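Local coordinates for putative uncharacterized protein (Lodderomyces elongisporus, PDB 4IVF) that binds two glutathione molecules per subunit and probably acts as a glutathione transferase, as a dimeric member of the GST superfamily, at residues K20-L25 / I81-A86; T107-L111 / T175-A180; F113-N118 / R149-F154; Q122-N126 / W184-L188. One frame throughout, in Å; residues are numbered along the deposited sequence.

Contact 1 of 4, residues K20-L25 / I81-A86; sequences KISIFL and ILQYLA
F24 points its ring edge at L85 and A86, and its CB packs against L82. The two helices belong to the thioredoxin-like N-terminal domain of the GST fold and pack on the same side of its central sheet. Both segments are regular alpha-helix. Their axes run nearly parallel, 10° apart, and approach to 10.5 Å. In register, I21 CA is 6.8 Å from L82 CA, and L25 CA is 7.9 Å from L85 CA. The interface is apolar, with no hydrogen bond across it. F24 CB lies 3.6 Å from L82 CD2. Chi1 t (-158°) sends the ring across to helix 81-86. I21 is m,m and places CD1 3.7 Å from L82 CG and 3.9 Å from I81 CG2. L25 CD2 lies 3.8 Å from L85 CD1. K20 extends away from this core, and its NZ is hydrogen-bonded to Q114, N17 and T78; the last two line glutathione sites. At the far end, F24 CE2 sits 4.0 Å from A86 CB and 3.9 Å from A86 N.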
# COMPACT_ATOMS: atom_id res chain seq x y z
N LYS F 20 11.71 2.85 7.64
CA LYS F 20 11.25 3.67 6.52
C LYS F 20 11.06 5.10 6.98
O LYS F 20 11.50 6.04 6.33
CB LYS F 20 9.92 3.16 5.97
CG LYS F 20 9.96 1.86 5.20
CD LYS F 20 8.56 1.61 4.69
CE LYS F 20 8.28 0.18 4.31
NZ LYS F 20 6.81 0.05 4.02
N ILE F 21 10.39 5.25 8.11
CA ILE F 21 10.02 6.56 8.61
C ILE F 21 11.21 7.25 9.27
O ILE F 21 11.44 8.44 9.06
CB ILE F 21 8.81 6.49 9.57
CG1 ILE F 21 7.63 5.79 8.89
CG2 ILE F 21 8.41 7.88 10.01
CD1 ILE F 21 7.46 6.13 7.42
N SER F 22 11.98 6.51 10.07
CA SER F 22 13.11 7.14 10.75
C SER F 22 14.19 7.57 9.75
O SER F 22 14.78 8.63 9.89
CB SER F 22 13.69 6.24 11.84
OG SER F 22 14.30 5.08 11.29
N ILE F 23 14.43 6.74 8.75
CA ILE F 23 15.31 7.13 7.65
C ILE F 23 14.80 8.38 6.90
O ILE F 23 15.56 9.31 6.64
CB ILE F 23 15.53 5.99 6.64
CG1 ILE F 23 16.35 4.87 7.29
CG2 ILE F 23 16.25 6.51 5.39
CD1 ILE F 23 16.36 3.60 6.50
N PHE F 24 13.51 8.41 6.55
CA PHE F 24 13.02 9.57 5.79
C PHE F 24 13.07 10.85 6.61
O PHE F 24 13.43 11.90 6.08
CB PHE F 24 11.63 9.37 5.21
CG PHE F 24 11.35 10.26 4.04
CD1 PHE F 24 12.31 10.43 3.05
CD2 PHE F 24 10.15 10.93 3.92
CE1 PHE F 24 12.08 11.26 1.96
CE2 PHE F 24 9.90 11.76 2.85
CZ PHE F 24 10.87 11.93 1.85
N LEU F 25 12.73 10.76 7.89
CA LEU F 25 12.83 11.92 8.77
C LEU F 25 14.26 12.44 8.83
O LEU F 25 14.48 13.65 8.78
CB LEU F 25 12.32 11.58 10.18
CG LEU F 25 10.81 11.35 10.33
CD1 LEU F 25 10.48 10.72 11.69
CD2 LEU F 25 10.03 12.65 10.15
N ILE F 81 2.32 7.97 5.64
CA ILE F 81 3.23 8.80 6.41
C ILE F 81 4.33 9.35 5.52
O ILE F 81 4.69 10.52 5.61
CB ILE F 81 3.88 8.02 7.57
CG1 ILE F 81 2.81 7.46 8.51
CG2 ILE F 81 4.88 8.90 8.33
CD1 ILE F 81 3.39 6.63 9.65
N LEU F 82 4.86 8.49 4.65
CA LEU F 82 5.90 8.92 3.71
C LEU F 82 5.39 10.01 2.78
O LEU F 82 6.04 11.04 2.64
CB LEU F 82 6.47 7.74 2.91
CG LEU F 82 7.37 6.86 3.79
CD1 LEU F 82 7.70 5.51 3.15
CD2 LEU F 82 8.62 7.61 4.20
N GLN F 83 4.22 9.79 2.19
CA GLN F 83 3.60 10.75 1.26
C GLN F 83 3.36 12.08 1.97
O GLN F 83 3.64 13.15 1.42
CB GLN F 83 2.29 10.17 0.70
CG GLN F 83 1.78 10.79 -0.58
CD GLN F 83 2.83 10.88 -1.70
OE1 GLN F 83 3.49 9.90 -2.05
NE2 GLN F 83 2.97 12.08 -2.27
N TYR F 84 2.87 11.99 3.21
CA TYR F 84 2.64 13.18 4.03
C TYR F 84 3.90 14.00 4.26
O TYR F 84 3.90 15.21 4.05
CB TYR F 84 1.99 12.82 5.38
CG TYR F 84 1.99 14.01 6.32
CD1 TYR F 84 1.08 15.05 6.16
CD2 TYR F 84 2.94 14.12 7.33
CE1 TYR F 84 1.11 16.17 6.99
CE2 TYR F 84 2.98 15.23 8.16
CZ TYR F 84 2.06 16.24 7.99
OH TYR F 84 2.11 17.33 8.84
N LEU F 85 4.97 13.35 4.72
CA LEU F 85 6.25 14.02 4.98
C LEU F 85 6.85 14.66 3.73
O LEU F 85 7.43 15.75 3.78
CB LEU F 85 7.25 13.04 5.60
CG LEU F 85 6.90 12.51 7.00
CD1 LEU F 85 7.81 11.33 7.39
CD2 LEU F 85 6.95 13.62 8.05
N ALA F 86 6.72 13.97 2.61
CA ALA F 86 7.27 14.48 1.37
C ALA F 86 6.47 15.70 0.92
O ALA F 86 7.05 16.73 0.59
CB ALA F 86 7.26 13.39 0.30

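Contact 2 of 4, residues T107-L111 / T175-A180; sequences TLEYL and TVADFA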
# COMPACT_ATOMS: atom_id res chain seq x y z
N THR F 107 6.31 7.62 -8.83
CA THR F 107 6.80 7.50 -7.46
C THR F 107 5.74 6.84 -6.60
O THR F 107 6.01 5.93 -5.82
CB THR F 107 7.15 8.88 -6.86
OG1 THR F 107 8.31 9.40 -7.51
CG2 THR F 107 7.44 8.77 -5.36
N LEU F 108 4.51 7.31 -6.79
CA LEU F 108 3.36 6.80 -6.08
C LEU F 108 3.11 5.33 -6.43
O LEU F 108 2.86 4.50 -5.55
CB LEU F 108 2.13 7.66 -6.38
CG LEU F 108 1.04 7.66 -5.32
CD1 LEU F 108 1.59 8.22 -4.01
CD2 LEU F 108 -0.17 8.47 -5.80
N GLU F 109 3.18 5.00 -7.72
CA GLU F 109 3.01 3.61 -8.14
C GLU F 109 4.03 2.67 -7.50
O GLU F 109 3.70 1.55 -7.11
CB GLU F 109 3.07 3.50 -9.66
CG GLU F 109 3.19 2.06 -10.15
CD GLU F 109 3.27 1.97 -11.66
OE1 GLU F 109 2.89 2.96 -12.33
OE2 GLU F 109 3.70 0.92 -12.18
N TYR F 110 5.28 3.09 -7.39
CA TYR F 110 6.30 2.20 -6.86
C TYR F 110 6.29 2.17 -5.32
O TYR F 110 6.56 1.13 -4.70
CB TYR F 110 7.68 2.56 -7.43
CG TYR F 110 7.76 2.40 -8.94
CD1 TYR F 110 6.98 1.46 -9.61
CD2 TYR F 110 8.62 3.20 -9.70
CE1 TYR F 110 7.06 1.32 -11.00
CE2 TYR F 110 8.71 3.07 -11.08
CZ TYR F 110 7.92 2.13 -11.72
OH TYR F 110 8.01 2.02 -13.09
N LEU F 111 5.97 3.30 -4.71
CA LEU F 111 5.71 3.33 -3.28
C LEU F 111 4.59 2.36 -2.92
O LEU F 111 4.75 1.54 -2.02
CB LEU F 111 5.34 4.74 -2.81
CG LEU F 111 4.85 4.79 -1.34
CD1 LEU F 111 5.95 4.40 -0.36
CD2 LEU F 111 4.30 6.17 -0.98
N THR F 175 13.38 8.99 -4.01
CA THR F 175 12.06 9.40 -3.58
C THR F 175 11.61 8.50 -2.42
O THR F 175 12.38 7.63 -1.97
CB THR F 175 11.04 9.27 -4.72
OG1 THR F 175 11.04 7.92 -5.20
CG2 THR F 175 11.38 10.24 -5.86
N VAL F 176 10.38 8.68 -1.96
CA VAL F 176 9.85 7.87 -0.87
C VAL F 176 9.78 6.40 -1.30
O VAL F 176 9.82 5.50 -0.48
CB VAL F 176 8.45 8.35 -0.38
CG1 VAL F 176 8.55 9.68 0.36
CG2 VAL F 176 7.47 8.46 -1.54
N ALA F 177 9.68 6.17 -2.61
CA ALA F 177 9.61 4.79 -3.09
C ALA F 177 10.91 4.06 -2.78
O ALA F 177 10.90 2.92 -2.32
CB ALA F 177 9.28 4.75 -4.57
N ASP F 178 12.05 4.71 -3.01
CA ASP F 178 13.34 4.12 -2.67
C ASP F 178 13.47 3.91 -1.16
O ASP F 178 13.92 2.86 -0.70
CB ASP F 178 14.49 5.00 -3.16
CG ASP F 178 14.42 5.29 -4.64
OD1 ASP F 178 13.72 6.24 -5.04
OD2 ASP F 178 15.06 4.56 -5.42
N PHE F 179 13.08 4.91 -0.38
CA PHE F 179 13.25 4.79 1.06
C PHE F 179 12.34 3.72 1.64
O PHE F 179 12.74 3.02 2.57
CB PHE F 179 13.10 6.15 1.73
CG PHE F 179 14.18 7.11 1.34
CD1 PHE F 179 15.50 6.86 1.69
CD2 PHE F 179 13.90 8.25 0.59
CE1 PHE F 179 16.52 7.72 1.32
CE2 PHE F 179 14.90 9.11 0.22
CZ PHE F 179 16.22 8.85 0.58
N ALA F 180 11.16 3.56 1.07
CA ALA F 180 10.25 2.47 1.44
C ALA F 180 10.87 1.11 1.20
O ALA F 180 10.85 0.24 2.09
CB ALA F 180 8.93 2.59 0.68
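Helices 107-111 and 176-180 run almost parallel, at a crossing angle of 15°. Their axes come within 8.5 Å, which is close for two helices. The tightest backbone point is L111 CA to A177 CA, at 4.2 Å. The small A177 side chain makes this approach possible. Its CB points at the first helix and touches T107 O at 3.7 Å, L111 N at 3.6 Å and Y110 CB at 3.9 Å. A180, one turn on, is again an alanine, and its CB meets L111 CD1 at 3.6 Å. L111 also reaches V176, with CD2 4.0 Å from V176 CG2. T107 CG2 packs on the same valine, 3.8 Å from its CG2, while T107 OG1 lies 3.6 Å from T175 CG2. That hydroxyl is hydrogen-bonded to E103 O within its own helix. No hydrogen bond crosses the interface.

The second helix starts with a capping box. T175 is the N-cap, and T175 N donates to D178 OD1 at 3.0 Å. The return bond, from A177 N to T175 OG1, is weak at 3.4 Å. D178 OD2 is held by W204 and L169. V176 also packs on L82 and A86 of helix 78-89 and on F24 of helix 16-27. The pair belongs to the helical C-terminal domain and lies at its border with the N-terminal domain, with helix 176-185 against helices 16-27 and 78-89.

Contact 3 of 4, residues F113-N118 / R149-F154; sequences FQVAEN and RIYGVF. With GSH (glutathione), chain J.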
# COMPACT_ATOMS: atom_id res chain seq x y z
N PHE F 113 3.40 -0.17 -4.64
CA PHE F 113 3.94 -1.50 -4.94
C PHE F 113 4.76 -2.04 -3.76
O PHE F 113 4.62 -3.20 -3.38
CB PHE F 113 4.79 -1.45 -6.21
CG PHE F 113 5.41 -2.78 -6.61
CD1 PHE F 113 4.71 -3.96 -6.47
CD2 PHE F 113 6.68 -2.82 -7.16
CE1 PHE F 113 5.28 -5.17 -6.85
CE2 PHE F 113 7.25 -4.03 -7.55
CZ PHE F 113 6.55 -5.20 -7.39
N GLN F 114 5.62 -1.21 -3.20
CA GLN F 114 6.39 -1.61 -2.03
C GLN F 114 5.47 -1.95 -0.84
O GLN F 114 5.57 -3.03 -0.29
CB GLN F 114 7.41 -0.53 -1.64
CG GLN F 114 8.46 -1.01 -0.62
CD GLN F 114 7.87 -1.21 0.78
OE1 GLN F 114 7.21 -0.32 1.31
NE2 GLN F 114 8.10 -2.38 1.36
N VAL F 115 4.59 -1.03 -0.44
CA VAL F 115 3.75 -1.28 0.74
C VAL F 115 2.67 -2.34 0.49
O VAL F 115 2.18 -2.97 1.42
CB VAL F 115 3.08 0.01 1.30
CG1 VAL F 115 4.14 1.09 1.58
CG2 VAL F 115 1.99 0.54 0.35
N ALA F 116 2.32 -2.55 -0.78
CA ALA F 116 1.24 -3.48 -1.10
C ALA F 116 1.70 -4.89 -1.43
O ALA F 116 0.93 -5.85 -1.31
CB ALA F 116 0.38 -2.93 -2.23
N GLU F 117 2.95 -5.05 -1.85
CA GLU F 117 3.43 -6.39 -2.20
C GLU F 117 4.76 -6.74 -1.54
O GLU F 117 4.90 -7.81 -0.94
CB GLU F 117 3.41 -6.60 -3.73
CG GLU F 117 1.98 -6.48 -4.27
CD GLU F 117 1.85 -6.54 -5.79
OE1 GLU F 117 2.33 -7.51 -6.39
OE2 GLU F 117 1.24 -5.62 -6.37
N ASN F 118 5.73 -5.84 -1.61
CA ASN F 118 7.03 -6.12 -1.01
C ASN F 118 6.93 -6.41 0.50
O ASN F 118 7.20 -7.52 0.93
CB ASN F 118 8.02 -5.00 -1.34
CG ASN F 118 9.35 -5.15 -0.61
OD1 ASN F 118 9.78 -4.24 0.09
ND2 ASN F 118 9.98 -6.30 -0.76
N ARG F 149 10.54 -12.87 -6.50
CA ARG F 149 9.83 -12.34 -7.66
C ARG F 149 9.81 -10.81 -7.60
O ARG F 149 10.13 -10.14 -8.59
CB ARG F 149 8.39 -12.88 -7.72
CG ARG F 149 7.68 -12.49 -9.03
CD ARG F 149 6.16 -12.68 -8.97
NE ARG F 149 5.50 -11.74 -8.06
CZ ARG F 149 5.15 -10.49 -8.38
NH1 ARG F 149 5.40 -10.01 -9.60
NH2 ARG F 149 4.57 -9.72 -7.48
N ILE F 150 9.47 -10.27 -6.43
CA ILE F 150 9.27 -8.84 -6.25
C ILE F 150 10.56 -8.01 -6.38
O ILE F 150 10.55 -6.91 -6.93
CB ILE F 150 8.56 -8.56 -4.90
CG1 ILE F 150 7.10 -8.98 -5.00
CG2 ILE F 150 8.62 -7.09 -4.54
CD1 ILE F 150 6.43 -9.11 -3.66
N TYR F 151 11.66 -8.55 -5.89
CA TYR F 151 12.94 -7.89 -6.04
C TYR F 151 13.40 -7.94 -7.49
O TYR F 151 14.07 -7.02 -7.96
CB TYR F 151 13.97 -8.49 -5.09
CG TYR F 151 13.78 -7.94 -3.69
CD1 TYR F 151 13.04 -8.62 -2.74
CD2 TYR F 151 14.30 -6.70 -3.34
CE1 TYR F 151 12.85 -8.10 -1.48
CE2 TYR F 151 14.11 -6.17 -2.08
CZ TYR F 151 13.39 -6.88 -1.15
OH TYR F 151 13.20 -6.37 0.11
N GLY F 152 13.02 -9.00 -8.19
CA GLY F 152 13.26 -9.10 -9.62
C GLY F 152 12.54 -7.99 -10.37
O GLY F 152 13.05 -7.45 -11.34
N VAL F 153 11.34 -7.65 -9.91
CA VAL F 153 10.57 -6.58 -10.54
C VAL F 153 11.24 -5.24 -10.28
O VAL F 153 11.44 -4.44 -11.20
CB VAL F 153 9.12 -6.54 -10.00
CG1 VAL F 153 8.37 -5.34 -10.58
CG2 VAL F 153 8.40 -7.84 -10.31
N PHE F 154 11.61 -5.00 -9.03
CA PHE F 154 12.38 -3.80 -8.69
C PHE F 154 13.71 -3.70 -9.47
O PHE F 154 14.18 -2.60 -9.75
CB PHE F 154 12.64 -3.72 -7.19
CG PHE F 154 11.48 -3.19 -6.38
CD1 PHE F 154 11.05 -1.87 -6.52
CD2 PHE F 154 10.83 -4.01 -5.45
CE1 PHE F 154 9.98 -1.37 -5.75
CE2 PHE F 154 9.77 -3.52 -4.67
CZ PHE F 154 9.34 -2.21 -4.82
N1 GSH J . -1.24 -4.59 -5.35
CA1 GSH J . -1.89 -4.73 -6.62
C1 GSH J . -2.93 -3.71 -6.76
O11 GSH J . -3.29 -3.37 -7.90
O12 GSH J . -3.47 -3.19 -5.76
CB1 GSH J . -2.53 -6.10 -6.70
CG1 GSH J . -2.72 -6.48 -8.11
CD1 GSH J . -3.16 -7.94 -8.22
OE1 GSH J . -3.14 -8.71 -7.24
N2 GSH J . -3.61 -8.44 -9.56
CA2 GSH J . -4.04 -9.81 -9.71
C2 GSH J . -3.23 -10.42 -10.81
O2 GSH J . -2.98 -9.75 -11.82
CB2 GSH J . -5.45 -9.84 -10.09
SG2 GSH J . -6.46 -8.98 -8.91
N3 GSH J . -2.76 -11.80 -10.68
CA3 GSH J . -1.98 -12.44 -11.73
C3 GSH J . -0.64 -12.86 -11.23
O31 GSH J . -0.24 -12.48 -10.10
O32 GSH J . 0.09 -13.62 -11.94
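E117 binds the amino group of a glutathione, with GSH N1 donating to its OE2 at 2.9 Å. Its other oxygen, OE1, makes a salt bridge with R149 NH2 at 3.3 Å, where the hydrogen bond is weak. E117 OE1 also pairs with R57 of the second subunit, and R149 NH1 is hydrogen-bonded to N55 of that subunit. Q114 NE2 donates to N118 OD1 at 2.8 Å, one turn along the same helix. Helix 113-118 widens into a pi-type turn at 114-118.

The two helices run antiparallel, at 157°, with axes 11.0 Å apart. Large side chains fill the space. The F113 and F154 rings form an offset stack, with centroids 4.8 Å apart and planes at 30°. F113 CE2 also meets V153 CG1 at 3.5 Å, and F113 CZ meets I150 CG2 at 4.0 Å. I150 CD1 reaches E117 O at 3.4 Å, and N118 CB packs on I150 CG2 at 3.9 Å.

This glutathione is also hydrogen-bonded to R57, I58, Q77 and T78 of the second subunit. Helix 102-131 thus lends E117 to a glutathione site built mainly by the second subunit, as in several classes of dimeric GST, where an acidic residue of the other subunit meets the gamma-glutamyl end.

Contact 4 of 4, residues Q122-N126 / W184-L188; sequences QGQAN and WAYRL. With GSH (glutathione), chain T.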
# COMPACT_ATOMS: atom_id res chain seq x y z
N GLN F 122 7.22 -10.24 1.98
CA GLN F 122 8.45 -10.53 2.69
C GLN F 122 8.16 -10.72 4.19
O GLN F 122 8.88 -11.43 4.90
CB GLN F 122 9.48 -9.42 2.47
CG GLN F 122 10.85 -9.75 3.03
CD GLN F 122 11.92 -8.72 2.68
OE1 GLN F 122 11.79 -7.97 1.71
NE2 GLN F 122 12.98 -8.68 3.47
N GLY F 123 7.10 -10.07 4.67
CA GLY F 123 6.68 -10.22 6.04
C GLY F 123 6.11 -11.60 6.29
O GLY F 123 6.29 -12.15 7.37
N GLN F 124 5.45 -12.17 5.29
CA GLN F 124 4.90 -13.52 5.44
C GLN F 124 6.02 -14.53 5.49
O GLN F 124 6.00 -15.46 6.30
CB GLN F 124 3.94 -13.89 4.32
CG GLN F 124 2.72 -13.02 4.23
CD GLN F 124 2.20 -12.61 5.59
OE1 GLN F 124 1.76 -13.45 6.38
NE2 GLN F 124 2.28 -11.30 5.89
N ALA F 125 7.01 -14.34 4.62
CA ALA F 125 8.19 -15.19 4.61
C ALA F 125 8.88 -15.15 5.97
O ALA F 125 9.28 -16.18 6.50
CB ALA F 125 9.15 -14.76 3.49
N ASN F 126 9.02 -13.95 6.51
CA ASN F 126 9.64 -13.77 7.81
C ASN F 126 8.83 -14.51 8.86
O ASN F 126 9.38 -15.16 9.75
CB ASN F 126 9.73 -12.28 8.16
CG ASN F 126 10.95 -11.62 7.57
OD1 ASN F 126 11.75 -12.25 6.87
ND2 ASN F 126 11.11 -10.32 7.83
N TRP F 184 12.98 -2.68 3.95
CA TRP F 184 12.81 -4.12 3.81
C TRP F 184 13.97 -4.83 3.14
O TRP F 184 14.22 -6.01 3.42
CB TRP F 184 11.52 -4.42 3.04
CG TRP F 184 10.31 -4.37 3.93
CD1 TRP F 184 9.50 -3.30 4.17
CD2 TRP F 184 9.78 -5.45 4.72
NE1 TRP F 184 8.50 -3.64 5.06
CE2 TRP F 184 8.65 -4.95 5.41
CE3 TRP F 184 10.15 -6.79 4.89
CZ2 TRP F 184 7.88 -5.75 6.26
CZ3 TRP F 184 9.38 -7.59 5.75
CH2 TRP F 184 8.27 -7.06 6.42
N ALA F 185 14.67 -4.12 2.25
CA ALA F 185 15.86 -4.67 1.61
C ALA F 185 16.89 -4.98 2.69
O ALA F 185 17.64 -5.95 2.61
CB ALA F 185 16.43 -3.67 0.60
N TYR F 186 16.91 -4.14 3.71
CA TYR F 186 17.79 -4.30 4.85
C TYR F 186 17.58 -5.65 5.54
O TYR F 186 18.50 -6.19 6.15
CB TYR F 186 17.53 -3.15 5.82
CG TYR F 186 18.42 -3.13 7.02
CD1 TYR F 186 19.73 -2.68 6.93
CD2 TYR F 186 17.95 -3.56 8.26
CE1 TYR F 186 20.55 -2.67 8.04
CE2 TYR F 186 18.77 -3.54 9.37
CZ TYR F 186 20.06 -3.10 9.26
OH TYR F 186 20.87 -3.08 10.38
N ARG F 187 16.38 -6.21 5.41
CA ARG F 187 16.02 -7.45 6.10
C ARG F 187 16.27 -8.74 5.29
O ARG F 187 16.07 -9.84 5.81
CB ARG F 187 14.56 -7.41 6.54
CG ARG F 187 14.30 -6.72 7.87
CD ARG F 187 14.59 -7.67 9.01
NE ARG F 187 14.01 -7.19 10.26
CZ ARG F 187 14.61 -6.35 11.09
NH1 ARG F 187 15.82 -5.87 10.81
NH2 ARG F 187 13.99 -5.98 12.21
N LEU F 188 16.71 -8.60 4.04
CA LEU F 188 16.96 -9.75 3.19
C LEU F 188 18.05 -10.66 3.74
O LEU F 188 18.02 -11.87 3.55
CB LEU F 188 17.33 -9.31 1.76
CG LEU F 188 16.17 -8.86 0.85
CD1 LEU F 188 16.68 -8.41 -0.54
CD2 LEU F 188 15.13 -9.96 0.70
N1 GSH T . 0.99 -9.61 13.15
CA1 GSH T . 2.21 -10.18 12.63
C1 GSH T . 2.01 -11.60 12.35
O11 GSH T . 0.87 -12.11 12.47
O12 GSH T . 2.97 -12.31 11.96
CB1 GSH T . 3.40 -9.92 13.56
CG1 GSH T . 4.65 -9.77 12.79
CD1 GSH T . 4.72 -8.46 12.01
OE1 GSH T . 4.05 -7.47 12.34
N2 GSH T . 5.61 -8.33 10.80
CA2 GSH T . 5.66 -7.07 10.06
C2 GSH T . 5.02 -7.26 8.71
O2 GSH T . 5.07 -8.34 8.16
CB2 GSH T . 7.05 -6.67 9.84
SG2 GSH T . 7.92 -6.59 11.37
N3 GSH T . 4.34 -6.15 8.05
CA3 GSH T . 3.75 -6.38 6.75
C3 GSH T . 3.83 -5.16 5.92
O31 GSH T . 4.75 -4.33 6.08
O32 GSH T . 2.94 -4.97 5.05
O HOH W 1 13.36 -10.41 5.67
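G123 and W184 belong to the pocket of the second glutathione in each subunit. G123 CA lies 3.3 Å from GSH O2, and W184 CZ2 lies 3.4 Å from GSH O31. A side chain at G123 would clash with the ligand: an ideal CB would fall 2.0 Å from GSH O2. The indole also packs close to the helix, with W184 CZ3 3.5 Å from G123 N and 3.8 Å from N126 ND2.

Q122 joins the segments. Its NE2 donates to W184 O at 2.9 Å, and its CD sits at the indole edge, 3.4 Å from W184 CE3. Q122 OE1 is hydrogen-bonded to Y151. A water receives a bond from Q122 NE2 at 2.8 Å and donates to N126 OD1 at 2.7 Å and R187 O at 2.8 Å. It bridges the helix to the type I turn A185-L188. W184 NE1 is hydrogen-bonded to N17 OD1, and N17 also binds glutathione. The arrangement forms one wall of a glutathione pocket set between the N-terminal and C-terminal domains of the GST fold.

In the fold
From the N terminus, contact 1 comes first. It closes the loop from helix 16-27 to helix 78-89 and completes before the others open. The other three contacts all use helix 102-131. Contact 2 joins its early part to the start of helix 176-185. Contact 3 joins its middle to helix 137-159 and is nested inside the loop closed by contact 2. Contact 4 joins a later part to W184 of helix 176-185 and the turn that follows, so it crosses both contact 2 and contact 3. The two domains meet where K20 of contact 1 reaches Q114 of contact 3 and where F24 packs on V176 and F179 of contact 2. Y151 and Q122 connect contacts 3 and 4.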